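Local coordinates for protein SusD homolog (Bacteroides thetaiotaomicron VPI-5482, PDB 3IHV) that probably binds glycans at the cell surface as an outer-membrane member of the SusD family, delivering them for uptake, at residues A122-F127 and E167-Y172; L140-Q145 and Y163-D168; K240-L245 and R321-A326. One frame throughout, in Å; residues are numbered along the deposited sequence.

Interaction 1: A122-F127 and E167-Y172; sequences ALRGMF and EDDLLY. With EDO (1,2-ethanediol), chain H.
Asp169 reaches from helix 159-176 to the flank of helix 107-135, where Arg124 takes its carboxylate side-on with two nitrogens, one to each oxygen. Arg124 NE donates to Asp169 OD2 over 2.9 Å, and Arg124 NH2 to Asp169 OD1 over 2.8 Å in a straight bond of 179°. Guanidinium and carboxylate lie nearly coplanar, 17° apart, although the two side chains meet roughly square-on. OD1 is met through its syn lone pair; OD2 is also met on the syn side, but NE stands somewhat out of the carboxylate plane. The arginine leaves its helix with CG anti to the backbone N and then bends at chi3, which turns its NE edge to the acid. Arg121 forms a second salt bridge to Asp169 OD1, while Asn92 of helix 75-101 accepts from Arg124 NH1, so this buried ion pair is fixed on several sides. A leucine in place of Arg124 would probably leave Asp169 with Arg121 as its remaining charged mate and free the carboxylate to turn. The two helices run roughly antiparallel, at 146° with segment axes 8.0 Å apart, as neighbouring helices do in the TPR-like helical bundle of SusD proteins. Consistent with this approach, Gly125 faces Asp169 and Leu170, where a CB would lie tight against Leu170 CG. One turn before Gly125, Ala122 receives the Leu170 CD2 methyl against its backbone, 3.9 Å from Ala122 CA and 4.2 Å from Ala122 CB. Val205 of helix 195-210 also packs on Leu170. On another side of helix 159-176, Glu167 OE2 receives a hydrogen bond from an ethanediol O2, probably a relic of the crystallisation liquor.

Interaction 2: L140-Q145 and Y163-D168; sequences LMTSTQ and YEYIED. With EDO (1,2-ethanediol), chain H.
The loop that follows helix 107-135 folds back over helix 159-176, and Leu140 and Thr142 rest on the ring of Tyr165. Leu140 approaches near the root of the ring: its CD2 methyl lies 3.9 Å from Tyr165 CG and equally near Tyr165 CB, the two side chains running alongside in opposite senses. Thr142 takes the outer part, with its CG2 methyl 3.8 Å from Tyr165 CE1. Both methyls come in obliquely to the ring. Tyr165 extends toward the loop because its CG stands anti to the backbone N (chi1 -169°), and its hydroxyl is linked to the backbone of 140-145 through two waters. One water accepts from Tyr165 OH at 2.8 Å and donates to Met141 O; a second, in the plane of the ring, donates to Tyr165 OH at 2.6 Å and to Thr142 O. The phenol is tied, through one water each, to two successive carbonyls, one of which, Met141 O, also accepts from Asn92. Tyr128 meets the Tyr165 ring edge-to-face and bonds Met141 N through its hydroxyl. Ser143 serves as N-cap of helix 144-147, its OG accepting from Met146 N. Thus an interhelical loop packs on the SusD helical bundle.

Interaction 3: K240-L245 and R321-A326; sequences KDYEQL and RDLSIA. With EDO (1,2-ethanediol), chain O.
The ring of Tyr242 is met at its edge by Leu323, whose CD1 methyl lies near the ring plane 3.8 Å from Tyr242 CD2, with Leu323 CB in that plane as well. Ser324 OG stands farther along the same edge, near the phenol end. Trp246, one turn on, adds an edge-to-face ring contact. This joins the start of helix 242-250 to the end of helix 320-324, just where the chain passes into strand 325-330 of a three-stranded antiparallel sheet in this largely helical SusD-family protein. Leu323 buries more surface here than any other residue, and its two methyls divide the work. CD1 sits between the tyrosine edge and the first turn of the helix, 3.7 Å from Glu243 N, whereas CD2 lies along the aliphatic part of Glu243, 3.8 Å from Glu243 CB. Glu243 runs nearly perpendicular to the leucine, extended from a CG anti to the backbone N (chi1 -179°), which carries its chain past the CD2 methyl of Leu323; its carboxylate has a long, weak ion pair with Lys375. Tyr376 of helix 373-376 packs on both Leu323 and Glu243. The two hydroxyls are too far apart to bond directly, and each has a backbone partner elsewhere: Tyr242 OH is hydrogen-bonded to Glu462 O and Ser324 OG to Arg320 O. A single water bridges them, donating to Ser324 OG at 2.8 Å and to Tyr242 OH at 3.1 Å.

How the interactions relate
From the N terminus, helix 107-135 leads into the loop at 140-145, and helix 159-176 comes back against both. Interaction 2 closes the shorter loop, and that loop falls wholly within the longer one closed by interaction 1; both end on helix 159-176 and share Glu167 and Asp168. They adjoin directly, with Arg124 CZ 3.1 Å from Tyr165 OH, so helix 107-135, its following loop and helix 159-176 form one packed unit. Interaction 3 comes later in series, crossing neither, and closes a 75-residue excursion between helix 242-250 and helix 320-324. It lies across the chain's centre, about 31 Å from interaction 1 between centres.

Interaction 1: A122-F127 and E167-Y172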
loop_
_atom_site.group_PDB
_atom_site.type_symbol
_atom_site.label_atom_id
_atom_site.label_comp_id
_atom_site.label_asym_id
_atom_site.label_seq_id
_atom_site.Cartn_x
_atom_site.Cartn_y
_atom_site.Cartn_z
ATOM N N ALA A 122 -0.626 16.966 3.510
ATOM C CA ALA A 122 -0.806 15.757 2.698
ATOM C C ALA A 122 -0.519 14.513 3.548
ATOM O O ALA A 122 -1.265 13.543 3.500
ATOM C CB ALA A 122 0.073 15.786 1.429
ATOM N N LEU A 123 0.544 14.558 4.341
ATOM C CA LEU A 123 0.893 13.449 5.232
ATOM C C LEU A 123 -0.226 13.236 6.246
ATOM O O LEU A 123 -0.653 12.101 6.486
ATOM C CB LEU A 123 2.209 13.728 5.915
ATOM C CG LEU A 123 3.478 13.469 5.069
ATOM C CD1 LEU A 123 4.672 14.195 5.660
ATOM C CD2 LEU A 123 3.743 11.960 4.862
ATOM N N ARG A 124 -0.697 14.322 6.851
ATOM C CA ARG A 124 -1.790 14.225 7.816
ATOM C C ARG A 124 -3.057 13.591 7.188
ATOM O O ARG A 124 -3.699 12.700 7.770
ATOM C CB ARG A 124 -2.079 15.587 8.425
ATOM C CG ARG A 124 -3.129 15.524 9.527
ATOM C CD ARG A 124 -3.240 16.831 10.307
ATOM N NE ARG A 124 -3.758 17.901 9.474
ATOM C CZ ARG A 124 -3.861 19.166 9.843
ATOM N NH1 ARG A 124 -3.456 19.557 11.045
ATOM N NH2 ARG A 124 -4.367 20.061 9.014
ATOM N N GLY A 125 -3.349 13.974 5.954
ATOM C CA GLY A 125 -4.470 13.379 5.200
ATOM C C GLY A 125 -4.256 11.882 4.976
ATOM O O GLY A 125 -5.182 11.080 5.141
HETATM N N MSE A 126 -3.019 11.517 4.626
HETATM C CA MSE A 126 -2.637 10.125 4.408
HETATM C C MSE A 126 -2.811 9.326 5.725
HETATM O O MSE A 126 -3.358 8.218 5.710
HETATM C CB MSE A 126 -1.193 10.052 3.895
HETATM C CG MSE A 126 -0.756 8.660 3.540
HETATM SE SE MSE A 126 1.011 8.825 2.717
HETATM C CE MSE A 126 1.739 7.031 2.987
ATOM N N PHE A 127 -2.362 9.892 6.850
ATOM C CA PHE A 127 -2.472 9.203 8.149
ATOM C C PHE A 127 -3.943 9.030 8.542
ATOM O O PHE A 127 -4.370 7.930 8.928
ATOM C CB PHE A 127 -1.747 9.943 9.265
ATOM C CG PHE A 127 -0.275 10.157 9.020
ATOM C CD1 PHE A 127 0.490 9.268 8.271
ATOM C CD2 PHE A 127 0.344 11.271 9.534
ATOM C CE1 PHE A 127 1.855 9.489 8.079
ATOM C CE2 PHE A 127 1.674 11.479 9.334
ATOM C CZ PHE A 127 2.422 10.609 8.612
ATOM N N GLU A 167 -9.969 15.560 3.088
ATOM C CA GLU A 167 -10.234 16.250 1.836
ATOM C C GLU A 167 -9.708 17.657 1.880
ATOM O O GLU A 167 -9.044 18.100 0.925
ATOM C CB GLU A 167 -11.719 16.274 1.576
ATOM C CG GLU A 167 -12.091 17.063 0.341
ATOM C CD GLU A 167 -13.623 17.200 0.137
ATOM O OE1 GLU A 167 -14.399 17.308 1.111
ATOM O OE2 GLU A 167 -14.040 17.249 -1.024
ATOM N N ASP A 168 -9.958 18.360 2.976
ATOM C CA ASP A 168 -9.449 19.730 3.104
ATOM C C ASP A 168 -7.922 19.728 3.060
ATOM O O ASP A 168 -7.290 20.603 2.423
ATOM C CB ASP A 168 -9.940 20.376 4.397
ATOM C CG ASP A 168 -11.404 20.743 4.335
ATOM O OD1 ASP A 168 -11.938 20.820 3.212
ATOM O OD2 ASP A 168 -12.015 20.936 5.404
ATOM N N ASP A 169 -7.333 18.785 3.772
ATOM C CA ASP A 169 -5.862 18.662 3.771
ATOM C C ASP A 169 -5.296 18.411 2.353
ATOM O O ASP A 169 -4.340 19.089 1.893
ATOM C CB ASP A 169 -5.378 17.559 4.714
ATOM C CG ASP A 169 -5.214 18.009 6.162
ATOM O OD1 ASP A 169 -5.219 19.237 6.446
ATOM O OD2 ASP A 169 -5.075 17.121 7.049
ATOM N N LEU A 170 -5.870 17.431 1.646
ATOM C CA LEU A 170 -5.359 17.097 0.322
ATOM C C LEU A 170 -5.664 18.198 -0.696
ATOM O O LEU A 170 -4.843 18.460 -1.595
ATOM C CB LEU A 170 -5.879 15.730 -0.150
ATOM C CG LEU A 170 -5.362 14.595 0.720
ATOM C CD1 LEU A 170 -6.057 13.262 0.365
ATOM C CD2 LEU A 170 -3.862 14.458 0.576
ATOM N N LEU A 171 -6.834 18.835 -0.589
ATOM C CA LEU A 171 -7.164 19.937 -1.500
ATOM C C LEU A 171 -6.149 21.074 -1.375
ATOM O O LEU A 171 -5.735 21.643 -2.404
ATOM C CB LEU A 171 -8.604 20.463 -1.330
ATOM C CG LEU A 171 -9.720 19.591 -1.877
ATOM C CD1 LEU A 171 -11.112 20.183 -1.452
ATOM C CD2 LEU A 171 -9.613 19.485 -3.408
ATOM N N TYR A 172 -5.746 21.418 -0.149
ATOM C CA TYR A 172 -4.702 22.418 0.019
ATOM C C TYR A 172 -3.386 21.964 -0.661
ATOM O O TYR A 172 -2.767 22.742 -1.364
ATOM C CB TYR A 172 -4.433 22.684 1.503
ATOM C CG TYR A 172 -3.392 23.744 1.766
ATOM C CD1 TYR A 172 -2.039 23.436 1.777
ATOM C CD2 TYR A 172 -3.768 25.057 2.052
ATOM C CE1 TYR A 172 -1.071 24.410 2.055
ATOM C CE2 TYR A 172 -2.802 26.043 2.319
ATOM C CZ TYR A 172 -1.469 25.703 2.331
ATOM O OH TYR A 172 -0.540 26.656 2.585
HETATM C C1 EDO H . -16.402 18.109 -3.943
HETATM O O1 EDO H . -17.743 18.525 -3.657
HETATM C C2 EDO H . -16.314 16.672 -3.502
HETATM O O2 EDO H . -16.316 16.678 -2.087
#

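Interaction 2: L140-Q145 and Y163-D168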
loop_
_atom_site.group_PDB
_atom_site.type_symbol
_atom_site.label_atom_id
_atom_site.label_comp_id
_atom_site.label_asym_id
_atom_site.label_seq_id
_atom_site.Cartn_x
_atom_site.Cartn_y
_atom_site.Cartn_z
ATOM N N LEU A 140 -10.762 12.662 15.657
ATOM C CA LEU A 140 -10.112 13.790 14.984
ATOM C C LEU A 140 -9.303 14.507 16.065
ATOM O O LEU A 140 -9.858 15.284 16.857
ATOM C CB LEU A 140 -11.113 14.753 14.358
ATOM C CG LEU A 140 -11.738 14.297 13.048
ATOM C CD1 LEU A 140 -12.895 15.182 12.576
ATOM C CD2 LEU A 140 -10.637 14.229 11.989
HETATM N N MSE A 141 -7.993 14.240 16.096
HETATM C CA MSE A 141 -7.053 14.816 17.049
HETATM C C MSE A 141 -6.441 16.028 16.364
HETATM O O MSE A 141 -5.365 15.945 15.741
HETATM C CB MSE A 141 -5.987 13.774 17.420
HETATM C CG MSE A 141 -5.236 14.066 18.649
HETATM SE SE MSE A 141 -6.315 13.873 20.275
HETATM C CE MSE A 141 -6.541 11.996 20.308
ATOM N N THR A 142 -7.127 17.155 16.496
ATOM C CA THR A 142 -6.813 18.310 15.657
ATOM C C THR A 142 -5.728 19.244 16.085
ATOM O O THR A 142 -5.399 20.191 15.345
ATOM C CB THR A 142 -8.073 19.093 15.373
ATOM O OG1 THR A 142 -8.707 19.420 16.608
ATOM C CG2 THR A 142 -9.005 18.242 14.507
ATOM N N SER A 143 -5.156 18.999 17.252
ATOM C CA SER A 143 -4.042 19.807 17.725
ATOM C C SER A 143 -3.176 19.001 18.657
ATOM O O SER A 143 -3.594 17.960 19.169
ATOM C CB SER A 143 -4.552 21.055 18.433
ATOM O OG SER A 143 -5.123 20.728 19.681
ATOM N N THR A 144 -1.945 19.464 18.855
ATOM C CA THR A 144 -1.065 18.868 19.830
ATOM C C THR A 144 -1.665 19.030 21.227
ATOM O O THR A 144 -1.554 18.138 22.060
ATOM C CB THR A 144 0.344 19.485 19.813
ATOM O OG1 THR A 144 0.268 20.900 20.025
ATOM C CG2 THR A 144 1.034 19.188 18.484
ATOM N N GLN A 145 -2.317 20.155 21.483
ATOM C CA GLN A 145 -2.956 20.369 22.804
ATOM C C GLN A 145 -4.012 19.265 23.057
ATOM O O GLN A 145 -4.053 18.701 24.155
ATOM C CB GLN A 145 -3.591 21.753 22.879
ATOM C CG GLN A 145 -2.598 22.893 22.955
ATOM C CD GLN A 145 -1.893 23.296 21.622
ATOM O OE1 GLN A 145 -2.199 22.800 20.507
ATOM N NE2 GLN A 145 -0.942 24.232 21.755
ATOM N N TYR A 163 -13.393 12.102 6.645
ATOM C CA TYR A 163 -13.161 12.252 5.213
ATOM C C TYR A 163 -13.109 13.723 4.810
ATOM O O TYR A 163 -12.279 14.132 4.003
ATOM C CB TYR A 163 -14.157 11.456 4.333
ATOM C CG TYR A 163 -13.707 10.021 4.065
ATOM C CD1 TYR A 163 -12.629 9.773 3.211
ATOM C CD2 TYR A 163 -14.318 8.917 4.669
ATOM C CE1 TYR A 163 -12.188 8.512 2.968
ATOM C CE2 TYR A 163 -13.911 7.643 4.391
ATOM C CZ TYR A 163 -12.835 7.427 3.540
ATOM O OH TYR A 163 -12.327 6.183 3.276
ATOM N N GLU A 164 -14.012 14.526 5.329
ATOM C CA GLU A 164 -13.979 15.943 5.025
ATOM C C GLU A 164 -12.666 16.604 5.479
ATOM O O GLU A 164 -12.125 17.471 4.787
ATOM C CB GLU A 164 -15.218 16.563 5.661
ATOM C CG GLU A 164 -15.336 18.023 5.511
ATOM C CD GLU A 164 -16.666 18.518 6.041
ATOM O OE1 GLU A 164 -16.759 19.722 6.384
ATOM O OE2 GLU A 164 -17.596 17.677 6.143
ATOM N N TYR A 165 -12.154 16.182 6.626
ATOM C CA TYR A 165 -10.890 16.699 7.147
ATOM C C TYR A 165 -9.729 16.282 6.229
ATOM O O TYR A 165 -8.906 17.113 5.852
ATOM C CB TYR A 165 -10.702 16.177 8.556
ATOM C CG TYR A 165 -9.592 16.833 9.309
ATOM C CD1 TYR A 165 -9.802 18.015 10.004
ATOM C CD2 TYR A 165 -8.346 16.284 9.333
ATOM C CE1 TYR A 165 -8.758 18.628 10.692
ATOM C CE2 TYR A 165 -7.319 16.870 10.026
ATOM C CZ TYR A 165 -7.527 18.021 10.710
ATOM O OH TYR A 165 -6.475 18.570 11.400
ATOM N N ILE A 166 -9.701 15.010 5.818
ATOM C CA ILE A 166 -8.675 14.531 4.874
ATOM C C ILE A 166 -8.750 15.342 3.551
ATOM O O ILE A 166 -7.753 15.784 3.020
ATOM C CB ILE A 166 -8.900 13.049 4.547
ATOM C CG1 ILE A 166 -8.687 12.215 5.810
ATOM C CG2 ILE A 166 -7.995 12.581 3.369
ATOM C CD1 ILE A 166 -9.280 10.825 5.713
ATOM N N GLU A 167 -9.969 15.560 3.088
ATOM C CA GLU A 167 -10.234 16.250 1.836
ATOM C C GLU A 167 -9.708 17.657 1.880
ATOM O O GLU A 167 -9.044 18.100 0.925
ATOM C CB GLU A 167 -11.719 16.274 1.576
ATOM C CG GLU A 167 -12.091 17.063 0.341
ATOM C CD GLU A 167 -13.623 17.200 0.137
ATOM O OE1 GLU A 167 -14.399 17.308 1.111
ATOM O OE2 GLU A 167 -14.040 17.249 -1.024
ATOM N N ASP A 168 -9.958 18.360 2.976
ATOM C CA ASP A 168 -9.449 19.730 3.104
ATOM C C ASP A 168 -7.922 19.728 3.060
ATOM O O ASP A 168 -7.290 20.603 2.423
ATOM C CB ASP A 168 -9.940 20.376 4.397
ATOM C CG ASP A 168 -11.404 20.743 4.335
ATOM O OD1 ASP A 168 -11.938 20.820 3.212
ATOM O OD2 ASP A 168 -12.015 20.936 5.404
HETATM C C1 EDO H . -16.402 18.109 -3.943
HETATM O O1 EDO H . -17.743 18.525 -3.657
HETATM C C2 EDO H . -16.314 16.672 -3.502
HETATM O O2 EDO H . -16.316 16.678 -2.087
HETATM O O HOH W 1 -5.276 16.665 13.026
HETATM O O HOH W 2 -6.603 20.809 12.766
#

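Interaction 3: K240-L245 and R321-A326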
loop_
_atom_site.group_PDB
_atom_site.type_symbol
_atom_site.label_atom_id
_atom_site.label_comp_id
_atom_site.label_asym_id
_atom_site.label_seq_id
_atom_site.Cartn_x
_atom_site.Cartn_y
_atom_site.Cartn_z
ATOM N N LYS A 240 7.909 2.708 -19.223
ATOM C CA LYS A 240 7.791 1.864 -20.429
ATOM C C LYS A 240 7.781 0.377 -20.064
ATOM O O LYS A 240 6.917 -0.370 -20.525
ATOM C CB LYS A 240 8.918 2.173 -21.419
ATOM C CG LYS A 240 8.895 1.285 -22.659
ATOM C CD LYS A 240 10.033 1.652 -23.641
ATOM C CE LYS A 240 10.130 0.615 -24.735
ATOM N NZ LYS A 240 11.076 0.987 -25.844
ATOM N N ASP A 241 8.747 -0.013 -19.220
ATOM C CA ASP A 241 8.923 -1.395 -18.812
ATOM C C ASP A 241 8.443 -1.663 -17.388
ATOM O O ASP A 241 8.945 -1.084 -16.438
ATOM C CB ASP A 241 10.381 -1.774 -18.925
ATOM C CG ASP A 241 10.887 -1.679 -20.331
ATOM O OD1 ASP A 241 10.195 -2.142 -21.258
ATOM O OD2 ASP A 241 12.010 -1.163 -20.505
ATOM N N TYR A 242 7.477 -2.554 -17.248
ATOM C CA TYR A 242 6.943 -2.898 -15.913
ATOM C C TYR A 242 8.041 -3.308 -14.961
ATOM O O TYR A 242 7.995 -2.946 -13.786
ATOM C CB TYR A 242 5.945 -4.029 -16.031
ATOM C CG TYR A 242 5.114 -4.258 -14.814
ATOM C CD1 TYR A 242 4.079 -3.371 -14.467
ATOM C CD2 TYR A 242 5.278 -5.393 -14.049
ATOM C CE1 TYR A 242 3.283 -3.614 -13.365
ATOM C CE2 TYR A 242 4.490 -5.638 -12.975
ATOM C CZ TYR A 242 3.499 -4.756 -12.622
ATOM O OH TYR A 242 2.756 -5.046 -11.505
ATOM N N GLU A 243 9.006 -4.064 -15.475
ATOM C CA GLU A 243 10.129 -4.538 -14.663
ATOM C C GLU A 243 10.922 -3.384 -14.038
ATOM O O GLU A 243 11.442 -3.507 -12.946
ATOM C CB GLU A 243 11.035 -5.477 -15.479
ATOM C CG GLU A 243 12.226 -6.023 -14.673
ATOM C CD GLU A 243 13.042 -7.083 -15.397
ATOM O OE1 GLU A 243 12.595 -7.584 -16.437
ATOM O OE2 GLU A 243 14.155 -7.374 -14.924
ATOM N N GLN A 244 11.005 -2.260 -14.749
ATOM C CA GLN A 244 11.737 -1.105 -14.261
ATOM C C GLN A 244 11.209 -0.603 -12.936
ATOM O O GLN A 244 11.959 -0.045 -12.136
ATOM C CB GLN A 244 11.756 0.022 -15.321
ATOM C CG GLN A 244 12.802 1.094 -15.038
ATOM C CD GLN A 244 14.233 0.559 -15.139
ATOM O OE1 GLN A 244 14.575 -0.104 -16.101
ATOM N NE2 GLN A 244 15.067 0.874 -14.157
ATOM N N LEU A 245 9.897 -0.706 -12.699
ATOM C CA LEU A 245 9.395 -0.322 -11.409
ATOM C C LEU A 245 10.071 -1.071 -10.251
ATOM O O LEU A 245 10.316 -0.481 -9.178
ATOM C CB LEU A 245 7.883 -0.606 -11.309
ATOM C CG LEU A 245 6.936 0.253 -12.142
ATOM C CD1 LEU A 245 5.588 -0.401 -12.299
ATOM C CD2 LEU A 245 6.831 1.680 -11.538
ATOM N N ARG A 321 2.644 -11.005 -15.129
ATOM C CA ARG A 321 2.442 -12.235 -14.346
ATOM C C ARG A 321 3.766 -12.788 -13.799
ATOM O O ARG A 321 3.914 -12.920 -12.602
ATOM C CB ARG A 321 1.689 -13.271 -15.154
ATOM C CG ARG A 321 1.397 -14.613 -14.388
ATOM C CD ARG A 321 0.618 -15.653 -15.241
ATOM N NE ARG A 321 1.387 -15.858 -16.456
ATOM C CZ ARG A 321 1.137 -15.317 -17.645
ATOM N NH1 ARG A 321 0.055 -14.548 -17.872
ATOM N NH2 ARG A 321 1.990 -15.535 -18.620
ATOM N N ASP A 322 4.709 -13.056 -14.672
ATOM C CA ASP A 322 6.026 -13.544 -14.248
ATOM C C ASP A 322 6.864 -12.514 -13.480
ATOM O O ASP A 322 7.778 -12.899 -12.741
ATOM C CB ASP A 322 6.814 -14.067 -15.444
ATOM C CG ASP A 322 6.159 -15.266 -16.070
ATOM O OD1 ASP A 322 5.551 -16.075 -15.338
ATOM O OD2 ASP A 322 6.241 -15.404 -17.294
ATOM N N LEU A 323 6.597 -11.222 -13.687
ATOM C CA LEU A 323 7.279 -10.176 -12.951
ATOM C C LEU A 323 6.711 -9.991 -11.569
ATOM O O LEU A 323 7.411 -9.450 -10.712
ATOM C CB LEU A 323 7.238 -8.847 -13.698
ATOM C CG LEU A 323 8.104 -8.819 -14.936
ATOM C CD1 LEU A 323 7.804 -7.596 -15.830
ATOM C CD2 LEU A 323 9.603 -8.811 -14.527
ATOM N N SER A 324 5.477 -10.470 -11.351
ATOM C CA SER A 324 4.773 -10.316 -10.092
ATOM C C SER A 324 4.801 -11.503 -9.134
ATOM O O SER A 324 4.804 -11.316 -7.899
ATOM C CB SER A 324 3.301 -9.984 -10.395
ATOM O OG SER A 324 3.188 -8.749 -11.094
ATOM N N ILE A 325 4.902 -12.710 -9.700
ATOM C CA ILE A 325 4.785 -13.968 -8.943
ATOM C C ILE A 325 5.995 -14.859 -9.186
ATOM O O ILE A 325 6.369 -15.088 -10.344
ATOM C CB ILE A 325 3.517 -14.744 -9.341
ATOM C CG1 ILE A 325 2.257 -13.901 -9.125
ATOM C CG2 ILE A 325 3.384 -16.069 -8.575
ATOM C CD1 ILE A 325 0.933 -14.542 -9.632
ATOM N N ALA A 326 6.603 -15.321 -8.085
ATOM C CA ALA A 326 7.769 -16.167 -8.109
ATOM C C ALA A 326 7.376 -17.610 -7.850
ATOM O O ALA A 326 6.873 -17.930 -6.784
ATOM C CB ALA A 326 8.803 -15.748 -7.041
HETATM C C1 EDO O . 17.411 0.995 -17.184
HETATM O O1 EDO O . 16.773 -0.220 -17.601
HETATM C C2 EDO O . 18.489 0.684 -16.161
HETATM O O2 EDO O . 17.934 0.110 -14.962
HETATM O O HOH W 3 0.902 -7.263 -10.468
#